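Local coordinates for polysaccharide biosynthesis protein CapD (PDB 6BWC) that binds NADP and UDP-N-acetylglucosamine as a short-chain dehydrogenase-family enzyme required for CMP-pseudaminic acid biosynthesis, probably for flagellin glycosylation, at residues Ile150-Ala153 with Glu154-Gly158. The protein carries 2 engineered substitutions. Residues are numbered along the deposited sequence; the frame is centred on the assembly and turned at random.
Sequences ITSA and EYSKG
Ser-156 grips the carbonyl oxygen of Ser-152, one turn back along the helix, with both its backbone amide and its hydroxyl. Its OG donates a hydrogen bond to Ser-152 O at 2.7 Å, while Ser-156 N donates to the same oxygen over 3.1 Å. The two donors arrive from opposite faces of the carbonyl plane, the hydroxyl tilted from it by 32° and the amide by less. A chi1 of 35° turns OG of Ser-156 back over the preceding turn, so that Ser-152 O is held by two donors of one residue. One residue earlier the backbone bond is nearly straight, Tyr-155 N to Thr-151 O at 3.0 Å, whereas Glu-154 N reaches Ile-150 O only weakly and Lys-157 N makes a weak, bent bond to Ala-153 O. These residues form the last turns of helix 138-156, the crossover helix between strands 123-129 and 163-169 in a beta-alpha-beta unit of the Rossmann-type fold. Three residues apart, Lys-157 and Glu-154 form a salt bridge: Lys-157 NZ donates to Glu-154 OE2 at 2.7 Å on the syn side of the carboxylate, 24° out of its plane. The glutamate chain, with CG anti to the backbone N, bends at chi2, and the lysine chain runs extended beyond CG to meet it. The other oxygen, OE1, accepts from the backbone N of Phe-164, which ties the carboxylate to strand 163-169 and restricts its rotation. Deeper in, Ile-150 and Ala-153 pack against Phe-164 and against Ile-113 of helix 98-118. Around the helix, Thr-151 OG1 is hydrogen-bonded to Glu-147 O, and Ser-152 packs on Tyr-96 of a second subunit.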
loop_
_atom_site.group_PDB
_atom_site.type_symbol
_atom_site.label_atom_id
_atom_site.label_comp_id
_atom_site.label_asym_id
_atom_site.label_seq_id
_atom_site.Cartn_x
_atom_site.Cartn_y
_atom_site.Cartn_z
ATOM N N ILE C 150 -9.868 13.769 -16.114
ATOM C CA ILE C 150 -9.903 13.470 -17.539
ATOM C C ILE C 150 -9.243 14.559 -18.387
ATOM O O ILE C 150 -8.432 14.235 -19.243
ATOM C CB ILE C 150 -11.360 13.172 -17.992
ATOM C CG1 ILE C 150 -11.822 11.820 -17.392
ATOM C CG2 ILE C 150 -11.498 13.190 -19.521
ATOM C CD1 ILE C 150 -11.178 10.576 -18.011
ATOM N N THR C 151 -9.580 15.823 -18.141
ATOM C CA THR C 151 -8.981 16.937 -18.891
ATOM C C THR C 151 -7.479 17.069 -18.658
ATOM O O THR C 151 -6.724 17.305 -19.607
ATOM C CB THR C 151 -9.595 18.296 -18.511
ATOM O OG1 THR C 151 -10.995 18.158 -18.241
ATOM C CG2 THR C 151 -9.394 19.288 -19.632
ATOM N N SER C 152 -7.070 16.927 -17.395
ATOM C CA SER C 152 -5.646 16.906 -17.016
ATOM C C SER C 152 -4.796 15.808 -17.688
ATOM O O SER C 152 -3.705 16.067 -18.188
ATOM C CB SER C 152 -5.501 16.761 -15.515
ATOM O OG SER C 152 -4.165 17.041 -15.157
ATOM N N ALA C 153 -5.301 14.581 -17.677
ATOM C CA ALA C 153 -4.704 13.493 -18.432
ATOM C C ALA C 153 -4.345 13.927 -19.855
ATOM O O ALA C 153 -3.208 13.735 -20.287
ATOM C CB ALA C 153 -5.646 12.309 -18.470
ATOM N N GLU C 154 -5.311 14.536 -20.549
ATOM C CA GLU C 154 -5.189 14.941 -21.950
ATOM C C GLU C 154 -4.140 16.015 -22.106
ATOM O O GLU C 154 -3.233 15.867 -22.914
ATOM C CB GLU C 154 -6.543 15.449 -22.476
ATOM C CG GLU C 154 -6.619 15.814 -23.954
ATOM C CD GLU C 154 -6.334 14.652 -24.891
ATOM O OE1 GLU C 154 -6.594 13.482 -24.517
ATOM O OE2 GLU C 154 -5.838 14.908 -26.012
ATOM N N TYR C 155 -4.261 17.078 -21.313
ATOM C CA TYR C 155 -3.317 18.218 -21.331
ATOM C C TYR C 155 -1.849 17.818 -21.204
ATOM O O TYR C 155 -0.991 18.393 -21.872
ATOM C CB TYR C 155 -3.655 19.197 -20.204
ATOM C CG TYR C 155 -2.873 20.487 -20.229
ATOM C CD1 TYR C 155 -2.092 20.891 -19.138
ATOM C CD2 TYR C 155 -2.898 21.315 -21.348
ATOM C CE1 TYR C 155 -1.370 22.095 -19.165
ATOM C CE2 TYR C 155 -2.190 22.517 -21.384
ATOM C CZ TYR C 155 -1.432 22.909 -20.296
ATOM O OH TYR C 155 -0.751 24.105 -20.356
ATOM N N SER C 156 -1.580 16.846 -20.337
ATOM C CA SER C 156 -0.213 16.369 -20.068
ATOM C C SER C 156 0.063 14.897 -20.441
ATOM O O SER C 156 1.090 14.354 -20.053
ATOM C CB SER C 156 0.138 16.627 -18.609
ATOM O OG SER C 156 -1.013 16.452 -17.817
ATOM N N LYS C 157 -0.836 14.270 -21.209
ATOM C CA LYS C 157 -0.493 13.151 -22.123
ATOM C C LYS C 157 1.017 12.993 -22.327
ATOM O O LYS C 157 1.571 11.917 -22.159
ATOM C CB LYS C 157 -1.056 13.440 -23.520
ATOM C CG LYS C 157 -2.403 12.878 -23.896
ATOM C CD LYS C 157 -2.799 13.475 -25.244
ATOM C CE LYS C 157 -3.705 12.543 -25.996
ATOM N NZ LYS C 157 -4.239 13.080 -27.269
ATOM N N GLY C 158 1.652 14.089 -22.727
ATOM C CA GLY C 158 3.050 14.103 -23.039
ATOM C C GLY C 158 3.211 13.623 -24.456
ATOM O O GLY C 158 2.947 14.354 -25.409
#